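Local structure of glutamyl-tRNA(Gln) amidotransferase subunit F, mitochondrial (Saccharomyces cerevisiae, 4N0H) at residues P46-V51 / E69-L74. The protein is a GatC-like subunit of the mitochondrial glutamyl-tRNA(Gln) amidotransferase, where it assembles with the other protein chains of that complex. Numbering follows the deposited sequence.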
loop_
_atom_site.group_PDB
_atom_site.type_symbol
_atom_site.label_atom_id
_atom_site.label_comp_id
_atom_site.label_asym_id
_atom_site.label_seq_id
_atom_site.Cartn_x
_atom_site.Cartn_y
_atom_site.Cartn_z
ATOM N N PRO C 46 -2.635 -5.253 26.513
ATOM C CA PRO C 46 -1.249 -5.693 26.331
ATOM C C PRO C 46 -0.385 -5.099 27.435
ATOM O O PRO C 46 -0.722 -4.037 27.959
ATOM C CB PRO C 46 -0.865 -5.095 24.975
ATOM C CG PRO C 46 -1.812 -3.956 24.777
ATOM C CD PRO C 46 -3.096 -4.402 25.404
ATOM N N SER C 47 0.705 -5.774 27.786
ATOM C CA SER C 47 1.549 -5.330 28.891
ATOM C C SER C 47 2.285 -4.048 28.532
ATOM O O SER C 47 2.361 -3.670 27.364
ATOM C CB SER C 47 2.554 -6.417 29.275
ATOM O OG SER C 47 3.485 -6.646 28.232
ATOM N N ALA C 48 2.825 -3.381 29.549
ATOM C CA ALA C 48 3.593 -2.161 29.349
ATOM C C ALA C 48 4.834 -2.449 28.512
ATOM O O ALA C 48 5.307 -1.589 27.770
ATOM C CB ALA C 48 3.986 -1.557 30.695
ATOM N N GLU C 49 5.361 -3.663 28.642
ATOM C CA GLU C 49 6.516 -4.084 27.860
ATOM C C GLU C 49 6.120 -4.293 26.399
ATOM O O GLU C 49 6.950 -4.161 25.499
ATOM C CB GLU C 49 7.120 -5.365 28.434
ATOM N N ALA C 50 4.851 -4.617 26.171
ATOM C CA ALA C 50 4.345 -4.787 24.814
ATOM C C ALA C 50 4.193 -3.435 24.129
ATOM O O ALA C 50 4.501 -3.292 22.949
ATOM C CB ALA C 50 3.021 -5.534 24.822
ATOM N N VAL C 51 3.715 -2.447 24.881
ATOM C CA VAL C 51 3.546 -1.096 24.357
ATOM C C VAL C 51 4.893 -0.456 24.020
ATOM O O VAL C 51 5.042 0.183 22.978
ATOM C CB VAL C 51 2.746 -0.206 25.337
ATOM C CG1 VAL C 51 2.858 1.265 24.957
ATOM C CG2 VAL C 51 1.287 -0.643 25.374
ATOM N N GLU C 69 -2.348 4.741 29.072
ATOM C CA GLU C 69 -3.334 5.259 28.131
ATOM C C GLU C 69 -3.280 4.517 26.796
ATOM O O GLU C 69 -4.314 4.237 26.190
ATOM C CB GLU C 69 -3.120 6.759 27.913
ATOM C CG GLU C 69 -4.029 7.379 26.866
ATOM C CD GLU C 69 -3.892 8.889 26.803
ATOM O OE1 GLU C 69 -3.428 9.488 27.797
ATOM O OE2 GLU C 69 -4.246 9.476 25.758
ATOM N N ILE C 70 -2.069 4.201 26.345
ATOM C CA ILE C 70 -1.891 3.419 25.128
ATOM C C ILE C 70 -2.415 1.999 25.329
ATOM O O ILE C 70 -3.069 1.442 24.448
ATOM C CB ILE C 70 -0.410 3.382 24.679
ATOM C CG1 ILE C 70 0.108 4.802 24.438
ATOM C CG2 ILE C 70 -0.255 2.551 23.419
ATOM C CD1 ILE C 70 1.560 4.868 24.016
ATOM N N GLN C 71 -2.132 1.426 26.497
ATOM C CA GLN C 71 -2.636 0.103 26.863
ATOM C C GLN C 71 -4.156 0.033 26.789
ATOM O O GLN C 71 -4.714 -0.921 26.253
ATOM C CB GLN C 71 -2.196 -0.270 28.280
ATOM C CG GLN C 71 -0.762 -0.746 28.402
ATOM C CD GLN C 71 -0.373 -1.016 29.840
ATOM O OE1 GLN C 71 -0.112 -0.089 30.607
ATOM N NE2 GLN C 71 -0.341 -2.289 30.218
ATOM N N MET C 72 -4.813 1.050 27.342
ATOM C CA MET C 72 -6.272 1.104 27.394
ATOM C C MET C 72 -6.871 1.200 25.998
ATOM O O MET C 72 -7.747 0.415 25.633
ATOM C CB MET C 72 -6.730 2.308 28.221
ATOM C CG MET C 72 -7.572 1.971 29.448
ATOM S SD MET C 72 -6.600 1.484 30.890
ATOM C CE MET C 72 -6.489 -0.289 30.670
ATOM N N ARG C 73 -6.395 2.176 25.232
ATOM C CA ARG C 73 -6.893 2.423 23.884
ATOM C C ARG C 73 -6.710 1.196 23.000
ATOM O O ARG C 73 -7.631 0.780 22.296
ATOM C CB ARG C 73 -6.177 3.625 23.268
ATOM C CG ARG C 73 -6.759 4.084 21.942
ATOM C CD ARG C 73 -5.937 5.208 21.336
ATOM N NE ARG C 73 -4.577 4.777 21.020
ATOM C CZ ARG C 73 -3.486 5.201 21.653
ATOM N NH1 ARG C 73 -3.585 6.084 22.638
ATOM N NH2 ARG C 73 -2.291 4.749 21.290
ATOM N N LEU C 74 -5.514 0.620 23.054
ATOM C CA LEU C 74 -5.189 -0.577 22.288
ATOM C C LEU C 74 -6.084 -1.746 22.702
ATOM O O LEU C 74 -6.542 -2.518 21.859
ATOM C CB LEU C 74 -3.713 -0.924 22.482
ATOM C CG LEU C 74 -3.001 -1.876 21.525
ATOM C CD1 LEU C 74 -3.240 -1.488 20.069
ATOM C CD2 LEU C 74 -1.510 -1.872 21.833
#
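Gln71 reaches from helix 67-81 to the loop just before helix 48-57, and its NE2 donates a hydrogen bond of 2.9 Å to the carbonyl O of Pro46. The bond is nearly straight at nitrogen (163°), and it lies in the carbonyl plane of Pro46 and close to the amide plane of Gln71, so both flat groups are well turned for it. CG is anti to the carbonyl carbon of Gln71 and the chain runs on extended to CD, so that the amide arrives beside Pro46 O. On the way CG passes 3.3 Å from Pro46 O and packs at 3.7 Å against CG2 of Val51, the two side chains crossing at about a right angle. NE2 also lies 3.4 Å from Ala48 N, but both are donors and no bond forms.

Apolar packing flanks this link on one side. Pro46 CG meets CD2 of Leu74, which lies one turn after Ile70, at 3.6 Å. Val51, with CG1 anti to the backbone N (chi1 166°), lays that methyl on CG2 of Ile70 at 3.7 Å, while CG2, the other branch, faces Gln71. Ile67 extends the packing around Ala48 and Val51, Leu55 touches Ile70 and Leu54 touches Leu74; another protein chain adds an apolar side chain against Leu74.

Ser47 is the N-cap of helix 48-57, its OG accepting a weak hydrogen bond from Ala50 N at 3.2 Å. The residue just before this cap, Pro46, offers the carbonyl that Gln71 grips, while Val51, ending the first turn, adds its two methyls to the packing on Ile70 and Gln71. Together they join two successive helices into a helix-loop-helix unit, the residue before the N-cap of the first helix tied by a side-chain amide to the following helix.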